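Local structure of phosphatidylinositol 4,5-bisphosphate-binding protein SLM1 (Saccharomyces cerevisiae, 4A6H) at residues L52-C57 against D111-L116. The protein binds phosphatidylinositol 4,5-bisphosphate and, together with SLM2, acts as an effector of the TORC2 and calcineurin signalling pathways, mediating actin polarization. Residues are numbered along the deposited sequence; the frame is centred on the assembly and turned at random.
Sequences LALSEC and DNLKIL
Leu-54 reaches from the turn between strands 50-53 and 57-62 to the C-terminal part of helix 103-116, where Leu-113 and Leu-116 receive it. Its CB points at the helix and its CG lies anti to the carbonyl carbon (chi1 -62°), and from there CD1 and CD2 diverge toward different helix residues. Leu-54 CD1 lies 4.0 Å from both CB and CD1 of Leu-116, the two side chains meeting at a slant. Leu-54 CD2 meets Leu-113 CD2 at 3.9 Å, methyl against methyl, with the side chains roughly perpendicular. This is the PH-domain fold, in which the C-terminal helix closes one end of the strongly bent antiparallel sheet; Leu-29 of strand 21-29 touches all three leucines, and Phe-80 and Val-59 pack on Leu-113. The turn that presents Leu-54 is a short 3-10 segment, held by the backbone hydrogen bonds Glu-56 N to Ala-53 O and Cys-57 N to Leu-54 O, both 3.2 Å. Beside the leucines a water lies 3.4 Å from Leu-54 O and 3.5 Å from Leu-116 O, close enough for weak bonds, not necessarily both at once. Leu-116, only partly buried, also packs on Pro-31 of a second subunit and Thr-5 of a third.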
loop_
_atom_site.group_PDB
_atom_site.type_symbol
_atom_site.label_atom_id
_atom_site.label_comp_id
_atom_site.label_asym_id
_atom_site.label_seq_id
_atom_site.Cartn_x
_atom_site.Cartn_y
_atom_site.Cartn_z
ATOM N N LEU A 52 -10.322 -9.958 -4.318
ATOM C CA LEU A 52 -10.820 -10.183 -2.967
ATOM C C LEU A 52 -10.434 -9.026 -2.062
ATOM O O LEU A 52 -9.254 -8.823 -1.773
ATOM C CB LEU A 52 -10.215 -11.467 -2.396
ATOM C CG LEU A 52 -10.649 -12.782 -3.025
ATOM C CD1 LEU A 52 -9.653 -13.889 -2.700
ATOM C CD2 LEU A 52 -12.036 -13.164 -2.565
ATOM N N ALA A 53 -11.430 -8.277 -1.592
ATOM C CA ALA A 53 -11.172 -7.103 -0.762
ATOM C C ALA A 53 -10.621 -7.491 0.607
ATOM O O ALA A 53 -11.286 -8.189 1.359
ATOM C CB ALA A 53 -12.447 -6.311 -0.597
ATOM N N LEU A 54 -9.426 -7.013 0.936
ATOM C CA LEU A 54 -8.760 -7.406 2.165
ATOM C C LEU A 54 -9.477 -6.850 3.397
ATOM O O LEU A 54 -9.373 -7.425 4.473
ATOM C CB LEU A 54 -7.305 -6.949 2.155
ATOM C CG LEU A 54 -6.448 -7.553 1.052
ATOM C CD1 LEU A 54 -5.022 -7.034 1.165
ATOM C CD2 LEU A 54 -6.511 -9.064 1.129
ATOM N N SER A 55 -10.215 -5.759 3.213
ATOM C CA SER A 55 -10.915 -5.099 4.313
ATOM C C SER A 55 -11.936 -6.033 4.937
ATOM O O SER A 55 -12.349 -5.836 6.080
ATOM C CB SER A 55 -11.629 -3.851 3.800
ATOM O OG SER A 55 -12.636 -4.193 2.866
ATOM N N GLU A 56 -12.360 -7.046 4.190
ATOM C CA GLU A 56 -13.371 -7.956 4.707
ATOM C C GLU A 56 -12.952 -9.417 4.663
ATOM O O GLU A 56 -13.799 -10.309 4.641
ATOM C CB GLU A 56 -14.724 -7.744 4.019
ATOM C CG GLU A 56 -15.326 -6.348 4.223
ATOM C CD GLU A 56 -15.538 -5.984 5.689
ATOM O OE1 GLU A 56 -15.674 -6.895 6.535
ATOM O OE2 GLU A 56 -15.571 -4.771 5.990
ATOM N N CYS A 57 -11.642 -9.653 4.667
ATOM C CA CYS A 57 -11.097 -11.000 4.775
ATOM C C CYS A 57 -10.134 -11.096 5.937
ATOM O O CYS A 57 -9.559 -10.100 6.370
ATOM C CB CYS A 57 -10.355 -11.394 3.493
ATOM S SG CYS A 57 -11.408 -11.513 2.037
ATOM N N ASP A 111 1.690 -14.529 6.319
ATOM C CA ASP A 111 2.095 -13.378 7.138
ATOM C C ASP A 111 1.873 -12.036 6.435
ATOM O O ASP A 111 1.469 -11.056 7.070
ATOM C CB ASP A 111 3.546 -13.491 7.590
ATOM C CG ASP A 111 3.767 -14.604 8.582
ATOM O OD1 ASP A 111 2.818 -14.968 9.305
ATOM O OD2 ASP A 111 4.904 -15.115 8.628
ATOM N N ASN A 112 2.099 -11.989 5.121
ATOM C CA ASN A 112 1.807 -10.781 4.364
ATOM C C ASN A 112 0.312 -10.455 4.371
ATOM O O ASN A 112 -0.073 -9.300 4.496
ATOM C CB ASN A 112 2.354 -10.878 2.936
ATOM C CG ASN A 112 3.814 -10.478 2.842
ATOM O OD1 ASN A 112 4.130 -9.310 2.616
ATOM N ND2 ASN A 112 4.712 -11.441 3.021
ATOM N N LEU A 113 -0.536 -11.477 4.286
ATOM C CA LEU A 113 -1.978 -11.249 4.349
ATOM C C LEU A 113 -2.398 -10.816 5.745
ATOM O O LEU A 113 -3.217 -9.906 5.900
ATOM C CB LEU A 113 -2.738 -12.516 3.959
ATOM C CG LEU A 113 -2.798 -12.712 2.446
ATOM C CD1 LEU A 113 -3.086 -14.170 2.079
ATOM C CD2 LEU A 113 -3.841 -11.794 1.808
ATOM N N LYS A 114 -1.822 -11.469 6.751
ATOM C CA LYS A 114 -2.157 -11.200 8.141
ATOM C C LYS A 114 -1.942 -9.736 8.498
ATOM O O LYS A 114 -2.800 -9.128 9.131
ATOM C CB LYS A 114 -1.343 -12.105 9.061
ATOM C CG LYS A 114 -1.661 -11.901 10.536
ATOM C CD LYS A 114 -0.767 -12.749 11.440
ATOM C CE LYS A 114 0.680 -12.278 11.389
ATOM N NZ LYS A 114 1.461 -12.794 12.557
ATOM N N ILE A 115 -0.819 -9.156 8.078
ATOM C CA ILE A 115 -0.553 -7.770 8.475
ATOM C C ILE A 115 -1.380 -6.739 7.726
ATOM O O ILE A 115 -1.437 -5.580 8.134
ATOM C CB ILE A 115 0.952 -7.402 8.488
ATOM C CG1 ILE A 115 1.534 -7.422 7.074
ATOM C CG2 ILE A 115 1.720 -8.315 9.430
ATOM C CD1 ILE A 115 2.932 -6.866 7.000
ATOM N N LEU A 116 -2.061 -7.164 6.658
ATOM C CA LEU A 116 -2.944 -6.278 5.904
ATOM C C LEU A 116 -4.412 -6.476 6.278
ATOM O O LEU A 116 -5.284 -5.761 5.773
ATOM C CB LEU A 116 -2.759 -6.504 4.392
ATOM C CG LEU A 116 -1.409 -6.047 3.825
ATOM C CD1 LEU A 116 -1.201 -6.588 2.415
ATOM C CD2 LEU A 116 -1.297 -4.548 3.820
HETATM O O HOH W 1 -8.466 -5.391 7.105
#